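Local coordinates for glycoside hydrolase family 81 (Clostridium thermocellum, PDB 6FOP), which probably hydrolyses beta-1,3-glucans such as laminarin, as a family 81 enzyme of the cellulosome of this bacterium, at residues 67-72 with 87-92; 145-150 with 163-168; 170-175 with 203-208. All coordinates share one frame; numbering follows the deposited sequence. Where two conformers were deposited one is given.

Contact 1: residues 67-72 with 87-92; sequences IEVGKP and NDFTVG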
ATOM      1  N   ILE A  67      -9.618  15.441 -21.368  1.00 16.03           N
ATOM      2  CA  ILE A  67      -8.751  15.069 -20.246  1.00 16.80           C
ATOM      3  C   ILE A  67      -8.009  16.287 -19.712  1.00 15.63           C
ATOM      4  O   ILE A  67      -7.130  16.851 -20.397  1.00 16.07           O
ATOM      5  CB  ILE A  67      -7.706  13.989 -20.643  1.00 17.84           C
ATOM      6  CG1 ILE A  67      -8.332  12.796 -21.389  1.00 17.48           C
ATOM      7  CG2 ILE A  67      -6.997  13.506 -19.380  1.00 18.25           C
ATOM      8  CD1 ILE A  67      -8.269  12.870 -22.900  1.00 19.66           C
ATOM      9  N   GLU A  68      -8.349  16.715 -18.492  1.00 15.31           N
ATOM     10  CA  GLU A  68      -7.587  17.773 -17.845  1.00 15.48           C
ATOM     11  C   GLU A  68      -6.214  17.229 -17.502  1.00 14.78           C
ATOM     12  O   GLU A  68      -6.112  16.095 -17.035  1.00 16.06           O
ATOM     13  CB  GLU A  68      -8.228  18.270 -16.550  1.00 16.69           C
ATOM     14  CG  GLU A  68      -9.621  18.841 -16.726  1.00 17.03           C
ATOM     15  CD  GLU A  68     -10.135  19.560 -15.499  1.00 18.11           C
ATOM     16  OE1 GLU A  68      -9.629  19.311 -14.388  1.00 18.99           O
ATOM     17  OE2 GLU A  68     -11.094  20.361 -15.640  1.00 20.36           O
ATOM     18  N   VAL A  69      -5.205  18.055 -17.677  1.00 15.35           N
ATOM     19  CA  VAL A  69      -3.815  17.784 -17.351  1.00 14.80           C
ATOM     20  C   VAL A  69      -3.302  18.901 -16.461  1.00 15.77           C
ATOM     21  O   VAL A  69      -3.529  20.095 -16.753  1.00 16.74           O
ATOM     22  CB  VAL A  69      -2.936  17.709 -18.608  1.00 15.32           C
ATOM     23  CG1 VAL A  69      -1.471  17.487 -18.245  1.00 15.62           C
ATOM     24  CG2 VAL A  69      -3.426  16.640 -19.573  1.00 15.43           C
ATOM     25  N   GLY A  70      -2.587  18.552 -15.393  1.00 15.80           N
ATOM     26  CA  GLY A  70      -1.960  19.579 -14.573  1.00 17.21           C
ATOM     27  C   GLY A  70      -0.783  19.081 -13.766  1.00 16.73           C
ATOM     28  O   GLY A  70      -0.583  17.868 -13.602  1.00 17.03           O
ATOM     29  N   LYS A  71      -0.048  20.042 -13.213  1.00 17.56           N
ATOM     30  CA  LYS A  71       0.972  19.782 -12.229  1.00 17.25           C
ATOM     31  C   LYS A  71       0.542  20.536 -10.991  1.00 17.48           C
ATOM     32  O   LYS A  71       0.439  21.754 -11.025  1.00 18.31           O
ATOM     33  CB  LYS A  71       2.379  20.226 -12.637  1.00 20.10           C
ATOM     34  CG  LYS A  71       3.418  19.716 -11.617  1.00 24.13           C
ATOM     35  CD  LYS A  71       4.834  20.006 -12.003  1.00 30.40           C
ATOM     36  CE  LYS A  71       5.787  19.527 -10.939  1.00 32.85           C
ATOM     37  NZ  LYS A  71       5.792  20.408  -9.758  1.00 36.26           N
ATOM     38  N   PRO A  72       0.303  19.840  -9.864  1.00 17.08           N
ATOM     39  CA  PRO A  72      -0.193  20.557  -8.677  1.00 17.61           C
ATOM     40  C   PRO A  72       0.704  21.665  -8.167  1.00 19.05           C
ATOM     41  O   PRO A  72       1.935  21.534  -8.183  1.00 19.34           O
ATOM     42  CB  PRO A  72      -0.322  19.440  -7.629  1.00 18.18           C
ATOM     43  CG  PRO A  72      -0.593  18.216  -8.459  1.00 18.60           C
ATOM     44  CD  PRO A  72       0.262  18.382  -9.677  1.00 17.20           C
ATOM     45  N   ASN A  87      -6.497  22.116 -13.479  1.00 17.89           N
ATOM     46  CA  ASN A  87      -6.468  22.107 -14.949  1.00 18.69           C
ATOM     47  C   ASN A  87      -5.481  23.131 -15.481  1.00 19.81           C
ATOM     48  O   ASN A  87      -5.755  24.344 -15.439  1.00 22.33           O
ATOM     49  CB  ASN A  87      -7.888  22.400 -15.440  1.00 19.86           C
ATOM     50  CG  ASN A  87      -8.029  22.411 -16.946  1.00 21.18           C
ATOM     51  OD1 ASN A  87      -7.560  21.537 -17.638  1.00 22.14           O
ATOM     52  ND2 ASN A  87      -8.745  23.411 -17.446  1.00 25.95           N
ATOM     53  N   ASP A  88      -4.325  22.678 -15.969  1.00 17.23           N
ATOM     54  CA  ASP A  88      -3.438  23.581 -16.707  1.00 17.11           C
ATOM     55  C   ASP A  88      -3.904  23.621 -18.158  1.00 17.39           C
ATOM     56  O   ASP A  88      -3.955  24.702 -18.763  1.00 19.04           O
ATOM     57  CB  ASP A  88      -1.966  23.140 -16.582  1.00 16.91           C
ATOM     58  CG  ASP A  88      -1.393  23.350 -15.183  1.00 18.16           C
ATOM     59  OD1 ASP A  88      -1.839  24.278 -14.460  1.00 20.24           O
ATOM     60  OD2 ASP A  88      -0.469  22.560 -14.793  1.00 19.24           O
ATOM     61  N   PHE A  89      -4.240  22.476 -18.735  1.00 17.39           N
ATOM     62  CA  PHE A  89      -4.911  22.450 -20.044  1.00 17.93           C
ATOM     63  C   PHE A  89      -5.740  21.193 -20.153  1.00 16.99           C
ATOM     64  O   PHE A  89      -5.421  20.149 -19.527  1.00 17.37           O
ATOM     65  CB  PHE A  89      -3.932  22.557 -21.226  1.00 17.42           C
ATOM     66  CG  PHE A  89      -2.864  21.527 -21.220  1.00 16.32           C
ATOM     67  CD1 PHE A  89      -3.070  20.303 -21.871  1.00 16.62           C
ATOM     68  CD2 PHE A  89      -1.641  21.777 -20.637  1.00 17.84           C
ATOM     69  CE1 PHE A  89      -2.071  19.344 -21.901  1.00 17.23           C
ATOM     70  CE2 PHE A  89      -0.644  20.823 -20.645  1.00 16.84           C
ATOM     71  CZ  PHE A  89      -0.849  19.613 -21.306  1.00 16.07           C
ATOM     72  N   THR A  90      -6.794  21.257 -20.964  1.00 17.55           N
ATOM     73  CA  THR A  90      -7.603  20.102 -21.253  1.00 16.18           C
ATOM     74  C   THR A  90      -7.281  19.614 -22.672  1.00 16.73           C
ATOM     75  O   THR A  90      -7.295  20.401 -23.635  1.00 18.51           O
ATOM     76  CB  THR A  90      -9.108  20.431 -21.085  1.00 17.55           C
ATOM     77  OG1 THR A  90      -9.381  20.686 -19.693  1.00 18.61           O
ATOM     78  CG2 THR A  90      -9.961  19.324 -21.545  1.00 18.90           C
ATOM     79  N   VAL A  91      -6.981  18.326 -22.793  1.00 16.02           N
ATOM     80  CA  VAL A  91      -6.783  17.678 -24.077  1.00 15.95           C
ATOM     81  C   VAL A  91      -8.158  17.268 -24.555  1.00 17.33           C
ATOM     82  O   VAL A  91      -8.737  16.310 -24.063  1.00 17.99           O
ATOM     83  CB  VAL A  91      -5.854  16.458 -23.959  1.00 16.40           C
ATOM     84  CG1 VAL A  91      -5.721  15.723 -25.288  1.00 16.87           C
ATOM     85  CG2 VAL A  91      -4.477  16.874 -23.465  1.00 16.31           C
ATOM     86  N   GLY A  92      -8.661  18.036 -25.535  1.00 17.04           N
ATOM     87  CA  GLY A  92      -9.954  17.802 -26.156  1.00 18.42           C
ATOM     88  C   GLY A  92      -9.780  17.412 -27.621  1.00 18.02           C
ATOM     89  O   GLY A  92      -8.672  17.088 -28.075  1.00 17.74           O
TER
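V69 meets D88 and F89 together, which makes this a classic beta bulge in an antiparallel strand pair of the beta-sandwich at the N-terminal end of the enzyme. The carbonyl O of V69 takes two N-H groups, with D88 N at 2.8 Å and F89 N at 3.2 Å, while V69 N donates back to F89 O. Past the bulge the pairing is regular again, with I67 and V91 exchanging two backbone hydrogen bonds.

The side chains of I67, V69, F89 and V91 rise from the face that meets the second sheet. F89 holds CG between its backbone N and carbonyl carbon (chi1 55°), and its ring stands beside V69, both side chains pointing the same way. V69 CB is the bump under one ring face, 4.0 Å from the ring centroid and offset toward the rim, a CH-pi contact; the methyls follow that rim, CG1 near CZ and CG2 near CE1. V91 CG2 lies at the ring edge, in its plane, and 4.0 Å from V69 CG2. Y172 of the facing sheet closes on F89 edge-to-face.

The other face is polar. E68 CD lies 3.6 Å from N87 CB, the two side chains crossing at about a right angle, with the carboxylate stacked on the amide and their planes only 16° apart. E68 CG rests 3.5 Å from T90 OG1. H85 hydrogen-bonds E68 OE1, and K63 forms a salt bridge with E68 OE2.

At the bulge D88 also reaches back to strand 67-70 with its carboxylate. K86 pairs with its OD1 and Y172 OH bonds to its OD2, and K71 N donates to this same D88 OD2 over 3.0 Å, from above the carboxylate plane.

Contact 2: residues 145-150 with 163-168; sequences IDFSGT and LGVTIN. With MG (magnesium ion), chain B.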
ATOM      1  N   ILE A 145      -6.201  21.549 -27.765  1.00 17.78           N
ATOM      2  CA  ILE A 145      -5.609  21.779 -26.446  1.00 18.08           C
ATOM      3  C   ILE A 145      -6.145  23.086 -25.883  1.00 19.56           C
ATOM      4  O   ILE A 145      -5.732  24.194 -26.291  1.00 20.76           O
ATOM      5  CB  ILE A 145      -4.064  21.767 -26.491  1.00 18.88           C
ATOM      6  CG1 ILE A 145      -3.554  20.573 -27.331  1.00 19.30           C
ATOM      7  CG2 ILE A 145      -3.493  21.767 -25.071  1.00 20.50           C
ATOM      8  CD1 ILE A 145      -3.994  19.198 -26.881  1.00 19.63           C
ATOM      9  N   ASP A 146      -7.099  22.949 -24.963  1.00 19.74           N
ATOM     10  CA  ASP A 146      -7.821  24.066 -24.373  1.00 19.89           C
ATOM     11  C   ASP A 146      -7.149  24.463 -23.068  1.00 20.06           C
ATOM     12  O   ASP A 146      -7.328  23.809 -22.025  1.00 20.04           O
ATOM     13  CB  ASP A 146      -9.278  23.642 -24.154  1.00 20.60           C
ATOM     14  CG  ASP A 146     -10.143  24.720 -23.553  1.00 22.40           C
ATOM     15  OD1 ASP A 146      -9.671  25.845 -23.333  1.00 24.45           O
ATOM     16  OD2 ASP A 146     -11.328  24.408 -23.277  1.00 26.89           O
ATOM     17  N   PHE A 147      -6.323  25.498 -23.133  1.00 20.97           N
ATOM     18  CA  PHE A 147      -5.548  25.962 -21.968  1.00 20.32           C
ATOM     19  C   PHE A 147      -6.412  26.731 -20.978  1.00 22.28           C
ATOM     20  O   PHE A 147      -7.441  27.326 -21.351  1.00 21.53           O
ATOM     21  CB  PHE A 147      -4.368  26.844 -22.416  1.00 22.48           C
ATOM     22  CG  PHE A 147      -3.255  26.077 -23.062  1.00 24.48           C
ATOM     23  CD1 PHE A 147      -3.298  25.782 -24.412  1.00 25.65           C
ATOM     24  CD2 PHE A 147      -2.183  25.606 -22.295  1.00 24.50           C
ATOM     25  CE1 PHE A 147      -2.273  25.041 -25.008  1.00 27.14           C
ATOM     26  CE2 PHE A 147      -1.160  24.874 -22.874  1.00 26.46           C
ATOM     27  CZ  PHE A 147      -1.217  24.571 -24.227  1.00 26.26           C
ATOM     28  N   SER A 148      -6.006  26.688 -19.711  1.00 22.26           N
ATOM     29  CA  SER A 148      -6.585  27.543 -18.678  0.53 24.27           C
ATOM     30  C   SER A 148      -5.948  28.930 -18.775  1.00 27.40           C
ATOM     31  O   SER A 148      -5.016  29.266 -18.029  1.00 31.98           O
ATOM     32  CB  SER A 148      -6.380  26.926 -17.302  0.53 24.67           C
ATOM     33  OG  SER A 148      -6.878  27.791 -16.318  0.53 27.08           O
ATOM     34  N   GLY A 149      -6.472  29.735 -19.681  1.00 26.67           N
ATOM     35  CA  GLY A 149      -5.834  30.998 -20.088  1.00 26.00           C
ATOM     36  C   GLY A 149      -5.035  30.807 -21.374  1.00 25.99           C
ATOM     37  O   GLY A 149      -5.281  29.893 -22.144  1.00 30.09           O
ATOM     38  N   THR A 150      -4.084  31.688 -21.620  1.00 26.78           N
ATOM     39  CA  THR A 150      -3.330  31.718 -22.880  1.00 24.65           C
ATOM     40  C   THR A 150      -1.936  31.301 -22.475  1.00 23.77           C
ATOM     41  O   THR A 150      -1.383  31.916 -21.604  1.00 30.43           O
ATOM     42  CB  THR A 150      -3.290  33.168 -23.459  1.00 26.54           C
ATOM     43  OG1 THR A 150      -4.627  33.576 -23.725  1.00 34.34           O
ATOM     44  CG2 THR A 150      -2.510  33.223 -24.737  1.00 30.31           C
ATOM     45  N   LEU A 163       5.882  22.166 -29.469  1.00 18.19           N
ATOM     46  CA  LEU A 163       5.833  23.481 -28.846  1.00 18.09           C
ATOM     47  C   LEU A 163       6.285  23.351 -27.420  1.00 19.20           C
ATOM     48  O   LEU A 163       6.008  22.332 -26.771  1.00 19.67           O
ATOM     49  CB  LEU A 163       4.411  24.071 -28.846  1.00 19.05           C
ATOM     50  CG  LEU A 163       3.715  24.225 -30.196  1.00 20.01           C
ATOM     51  CD1 LEU A 163       2.300  24.731 -29.985  1.00 20.81           C
ATOM     52  CD2 LEU A 163       4.474  25.157 -31.137  1.00 22.11           C
ATOM     53  N   GLY A 164       7.011  24.350 -26.964  1.00 18.73           N
ATOM     54  CA  GLY A 164       7.298  24.516 -25.547  1.00 18.86           C
ATOM     55  C   GLY A 164       6.422  25.630 -25.022  1.00 18.57           C
ATOM     56  O   GLY A 164       6.460  26.742 -25.563  1.00 19.76           O
ATOM     57  N   VAL A 165       5.599  25.325 -24.019  1.00 18.68           N
ATOM     58  CA  VAL A 165       4.648  26.273 -23.489  1.00 17.47           C
ATOM     59  C   VAL A 165       4.782  26.392 -21.981  1.00 18.33           C
ATOM     60  O   VAL A 165       5.284  25.488 -21.308  1.00 19.41           O
ATOM     61  CB  VAL A 165       3.189  25.946 -23.887  1.00 19.05           C
ATOM     62  CG1 VAL A 165       3.076  25.872 -25.417  1.00 20.10           C
ATOM     63  CG2 VAL A 165       2.692  24.653 -23.258  1.00 20.12           C
ATOM     64  N   THR A 166       4.310  27.510 -21.449  1.00 18.37           N
ATOM     65  CA  THR A 166       4.273  27.744 -20.014  1.00 18.57           C
ATOM     66  C   THR A 166       2.881  28.235 -19.688  1.00 19.02           C
ATOM     67  O   THR A 166       2.407  29.183 -20.311  1.00 21.35           O
ATOM     68  CB  THR A 166       5.317  28.759 -19.566  1.00 18.72           C
ATOM     69  OG1 THR A 166       6.603  28.429 -20.135  1.00 21.05           O
ATOM     70  CG2 THR A 166       5.421  28.781 -18.023  1.00 20.02           C
ATOM     71  N   ILE A 167       2.227  27.575 -18.724  1.00 18.87           N
ATOM     72  CA  ILE A 167       0.893  27.948 -18.253  1.00 20.22           C
ATOM     73  C   ILE A 167       0.851  27.782 -16.749  1.00 19.43           C
ATOM     74  O   ILE A 167       1.318  26.762 -16.257  1.00 18.68           O
ATOM     75  CB  ILE A 167      -0.209  27.146 -18.971  1.00 23.05           C
ATOM     76  CG1 ILE A 167      -1.595  27.721 -18.695  1.00 25.69           C
ATOM     77  CG2 ILE A 167      -0.169  25.663 -18.654  1.00 22.87           C
ATOM     78  CD1 ILE A 167      -1.875  28.975 -19.476  1.00 27.38           C
ATOM     79  N   ASN A 168       0.298  28.746 -16.017  1.00 20.66           N
ATOM     80  CA  ASN A 168       0.287  28.684 -14.552  1.00 20.09           C
ATOM     81  C   ASN A 168       1.682  28.457 -13.947  1.00 20.57           C
ATOM     82  O   ASN A 168       1.820  27.805 -12.910  1.00 21.60           O
ATOM     83  CB  ASN A 168      -0.702  27.586 -14.074  1.00 20.07           C
ATOM     84  CG  ASN A 168      -2.140  27.889 -14.466  1.00 21.57           C
ATOM     85  OD1 ASN A 168      -2.533  29.055 -14.520  1.00 24.91           O
ATOM     86  ND2 ASN A 168      -2.927  26.858 -14.750  1.00 22.98           N
TER
HETATM   87 MG    MG B 827      -8.768  27.932 -23.192  0.70 29.61          MG
HETATM   88  O   HOH W   1      -8.327  30.058 -22.444  1.00 30.52           O
HETATM   89  O   HOH W   2      -9.855  28.526 -25.168  1.00 41.33           O
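I167 pushes its side chain against F147 and the turn that follows it, and no hydrogen bond links the two segments. Its CB starts the contact, 4.2 Å from F147 CD2. CG2 branches off to touch that same ring atom, while CG1, anti to the backbone N (chi1 -168°), heads for the turn and approaches S148 O. At the tip, CD1 rests against main-chain atoms of the loop: S148 O is 3.5 Å away and T150 O 3.7 Å, with the carbonyl carbon of G149 a little farther off. The loop bends sharply at S148 in an inverse gamma turn.

Two residues earlier, V165 continues along the same side of the ring, its CG2 lying 3.9 Å from F147 CE2 and almost as near CZ. Both aliphatic side chains meet the phenyl obliquely.

The backbone beneath F147 looks away from this packing toward a magnesium ion. D146 OD1 binds it at 2.3 Å and F147 O at 2.4 Å, two waters add to the shell, and G188 belongs to the same site. One of those waters also donates to G149 O at 3.1 Å, tying the loop to the metal.

F147 lies buried between the two facing sheets. Its own strand, 143-147, runs between strands 89-93 and 189-193, with F89 meeting the ring there, while I167 and V165 project from strand 162-167, which is flanked by strands 170-175 and 152-155 in the facing sheet.

Contact 3: residues 170-175 with 203-208; sequences VNYGLF and IAVLPD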
ATOM      1  N   VAL A 170       3.962  26.521 -15.109  1.00 18.69           N
ATOM      2  CA  VAL A 170       4.385  25.149 -15.365  1.00 19.57           C
ATOM      3  C   VAL A 170       4.773  25.039 -16.840  1.00 18.42           C
ATOM      4  O   VAL A 170       4.002  25.450 -17.724  1.00 18.20           O
ATOM      5  CB  VAL A 170       3.246  24.145 -15.056  1.00 18.32           C
ATOM      6  CG1 VAL A 170       3.706  22.711 -15.282  1.00 18.54           C
ATOM      7  CG2 VAL A 170       2.761  24.305 -13.618  1.00 19.51           C
ATOM      8  N   ASN A 171       5.980  24.536 -17.091  1.00 17.44           N
ATOM      9  CA  ASN A 171       6.463  24.311 -18.427  1.00 16.41           C
ATOM     10  C   ASN A 171       6.039  22.959 -18.955  1.00 16.53           C
ATOM     11  O   ASN A 171       6.141  21.957 -18.247  1.00 16.90           O
ATOM     12  CB  ASN A 171       7.991  24.438 -18.449  1.00 18.17           C
ATOM     13  CG  ASN A 171       8.453  25.804 -18.024  1.00 19.68           C
ATOM     14  OD1 ASN A 171       8.199  26.782 -18.720  1.00 23.36           O
ATOM     15  ND2 ASN A 171       9.072  25.893 -16.859  1.00 22.20           N
ATOM     16  N   TYR A 172       5.512  22.939 -20.187  1.00 16.18           N
ATOM     17  CA  TYR A 172       5.142  21.716 -20.874  1.00 16.27           C
ATOM     18  C   TYR A 172       5.709  21.670 -22.275  1.00 16.21           C
ATOM     19  O   TYR A 172       5.876  22.694 -22.933  1.00 17.64           O
ATOM     20  CB  TYR A 172       3.629  21.585 -21.008  1.00 16.53           C
ATOM     21  CG  TYR A 172       2.869  21.347 -19.740  1.00 16.56           C
ATOM     22  CD1 TYR A 172       2.659  20.063 -19.284  1.00 16.87           C
ATOM     23  CD2 TYR A 172       2.332  22.413 -19.020  1.00 17.82           C
ATOM     24  CE1 TYR A 172       1.904  19.837 -18.152  1.00 18.02           C
ATOM     25  CE2 TYR A 172       1.597  22.205 -17.862  1.00 18.08           C
ATOM     26  CZ  TYR A 172       1.389  20.908 -17.435  1.00 18.46           C
ATOM     27  OH  TYR A 172       0.668  20.682 -16.281  1.00 18.30           O
ATOM     28  N   GLY A 173       5.939  20.442 -22.735  1.00 15.27           N
ATOM     29  CA  GLY A 173       6.179  20.157 -24.136  1.00 14.91           C
ATOM     30  C   GLY A 173       4.926  19.550 -24.728  1.00 16.64           C
ATOM     31  O   GLY A 173       4.294  18.700 -24.097  1.00 15.38           O
ATOM     32  N   LEU A 174       4.586  19.986 -25.951  1.00 16.55           N
ATOM     33  CA  LEU A 174       3.484  19.414 -26.738  1.00 15.61           C
ATOM     34  C   LEU A 174       4.112  18.801 -27.964  1.00 15.07           C
ATOM     35  O   LEU A 174       4.755  19.512 -28.743  1.00 16.94           O
ATOM     36  CB  LEU A 174       2.466  20.473 -27.119  1.00 16.99           C
ATOM     37  CG  LEU A 174       1.934  21.388 -26.033  1.00 18.49           C
ATOM     38  CD1 LEU A 174       1.003  22.412 -26.644  1.00 20.54           C
ATOM     39  CD2 LEU A 174       1.227  20.598 -24.934  1.00 19.66           C
ATOM     40  N   PHE A 175       3.987  17.481 -28.098  1.00 14.52           N
ATOM     41  CA  PHE A 175       4.756  16.718 -29.101  1.00 15.14           C
ATOM     42  C   PHE A 175       3.855  16.079 -30.122  1.00 15.26           C
ATOM     43  O   PHE A 175       3.103  15.141 -29.822  1.00 15.26           O
ATOM     44  CB  PHE A 175       5.600  15.639 -28.410  1.00 14.82           C
ATOM     45  CG  PHE A 175       6.484  16.196 -27.330  1.00 14.49           C
ATOM     46  CD1 PHE A 175       7.642  16.903 -27.645  1.00 15.72           C
ATOM     47  CD2 PHE A 175       6.179  15.999 -25.975  1.00 15.13           C
ATOM     48  CE1 PHE A 175       8.455  17.428 -26.639  1.00 16.70           C
ATOM     49  CE2 PHE A 175       6.987  16.533 -24.966  1.00 15.78           C
ATOM     50  CZ  PHE A 175       8.143  17.224 -25.292  1.00 15.52           C
ATOM     51  N   ILE A 203       2.415  14.741 -24.413  1.00 14.00           N
ATOM     52  CA  ILE A 203       2.781  15.956 -23.675  1.00 14.84           C
ATOM     53  C   ILE A 203       3.759  15.528 -22.589  1.00 14.45           C
ATOM     54  O   ILE A 203       3.782  14.331 -22.210  1.00 14.06           O
ATOM     55  CB  ILE A 203       1.565  16.684 -23.087  1.00 15.73           C
ATOM     56  CG1 ILE A 203       0.900  15.905 -21.944  1.00 15.52           C
ATOM     57  CG2 ILE A 203       0.551  16.975 -24.186  1.00 16.34           C
ATOM     58  CD1 ILE A 203       1.501  16.103 -20.558  1.00 16.09           C
ATOM     59  N   ALA A 204       4.562  16.465 -22.104  1.00 14.93           N
ATOM     60  CA  ALA A 204       5.373  16.241 -20.890  1.00 13.93           C
ATOM     61  C   ALA A 204       5.364  17.463 -20.064  1.00 13.92           C
ATOM     62  O   ALA A 204       5.392  18.580 -20.582  1.00 16.61           O
ATOM     63  CB  ALA A 204       6.814  15.872 -21.193  1.00 14.32           C
ATOM     64  N   VAL A 205       5.379  17.274 -18.755  1.00 14.10           N
ATOM     65  CA  VAL A 205       5.719  18.356 -17.843  1.00 14.15           C
ATOM     66  C   VAL A 205       7.249  18.450 -17.756  1.00 14.99           C
ATOM     67  O   VAL A 205       7.938  17.443 -17.578  1.00 15.52           O
ATOM     68  CB  VAL A 205       5.070  18.216 -16.455  1.00 14.82           C
ATOM     69  CG1 VAL A 205       5.442  16.913 -15.737  1.00 15.35           C
ATOM     70  CG2 VAL A 205       5.419  19.420 -15.582  1.00 16.01           C
ATOM     71  N   LEU A 206       7.762  19.654 -17.991  1.00 15.77           N
ATOM     72  CA  LEU A 206       9.196  19.900 -18.090  1.00 16.08           C
ATOM     73  C   LEU A 206       9.689  20.547 -16.819  1.00 17.15           C
ATOM     74  O   LEU A 206       8.957  21.284 -16.185  1.00 19.17           O
ATOM     75  CB  LEU A 206       9.464  20.843 -19.268  1.00 16.65           C
ATOM     76  CG  LEU A 206       8.940  20.352 -20.611  1.00 16.76           C
ATOM     77  CD1 LEU A 206       9.065  21.454 -21.663  1.00 18.96           C
ATOM     78  CD2 LEU A 206       9.649  19.095 -21.069  1.00 18.05           C
ATOM     79  N   PRO A 207      10.967  20.329 -16.488  1.00 17.06           N
ATOM     80  CA  PRO A 207      11.530  20.907 -15.283  1.00 18.80           C
ATOM     81  C   PRO A 207      12.014  22.348 -15.472  1.00 19.90           C
ATOM     82  O   PRO A 207      12.368  22.999 -14.486  1.00 23.93           O
ATOM     83  CB  PRO A 207      12.722  19.984 -14.972  1.00 21.41           C
ATOM     84  CG  PRO A 207      13.104  19.429 -16.302  1.00 19.92           C
ATOM     85  CD  PRO A 207      11.834  19.302 -17.088  1.00 19.11           C
ATOM     86  N   ASP A 208      12.049  22.838 -16.709  1.00 19.73           N
ATOM     87  CA  ASP A 208      12.527  24.200 -16.982  1.00 21.18           C
ATOM     88  C   ASP A 208      12.043  24.594 -18.373  1.00 20.88           C
ATOM     89  O   ASP A 208      11.435  23.781 -19.056  1.00 20.71           O
ATOM     90  CB  ASP A 208      14.072  24.285 -16.844  1.00 21.88           C
ATOM     91  CG  ASP A 208      14.808  23.423 -17.838  1.00 22.62           C
ATOM     92  OD1 ASP A 208      14.677  23.695 -19.041  1.00 21.90           O
ATOM     93  OD2 ASP A 208      15.500  22.449 -17.422  1.00 23.48           O
TER
HETATM   94  O   HOH W   3       7.963  23.541 -15.155  1.00 26.89           O
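Y172 pairs with V205, and G173 with A204, in neighbouring antiparallel strands of the larger sheet of the beta-sandwich. The backbone bonds come first. G173 N donates to A204 O at 2.9 Å, and A204 N returns a bond to G173 O at 3.0 Å, a hydrogen-bonded antiparallel pair. The bond from L206 N to N171 O is 2.8 Å long and almost straight (174°).

Apolar packing differs on the two faces. Toward the partner sheet stand Y172, L174, I203 and V205: Y172 CE1 lies 3.9 Å from V205 CB, V170 CG1 touches V205 CG2, and L174 CD2 meets I203 CG2. On the reverse face, F175 folds back along its own strand, with CG anti to the carbonyl carbon (chi1 -54°). One ring face then rests over G173 C, where there is no side chain in the way, and the ring edge meets A204 CB in plane, CE2 to CB 3.8 Å. L206 CD1 presses in from the other strand, 3.5 Å from G173 N. Helix 211-220 lies against this face, touching F175 and L206.

Polar bonds finish the contact. N171 OD1 is hydrogen-bonded to T166 OG1 of the adjoining strand. A water bridges N171 and L206: it accepts from N171 N and from N171 ND2 (3.1 Å), and donates to L206 O at 2.7 Å.

How the contacts relate
The three contacts follow one another in series along the chain, each closing before the next opens, yet their centres lie only 9 to 12 Å apart. Contact 1 is within one sheet of the sandwich and contact 3 within the other; contact 2 spans the gap, since strand 143-147 adjoins strand 89-93 of contact 1 and strand 162-167 adjoins strand 170-175 of contact 3. Backbone bonds from T90 N to D146 O and from Y172 N to V165 O make those two joins. Together they form a continuous section through the sandwich, remote from the chain's centre, in which the two sheets pack face to face around F89, F147 and Y172.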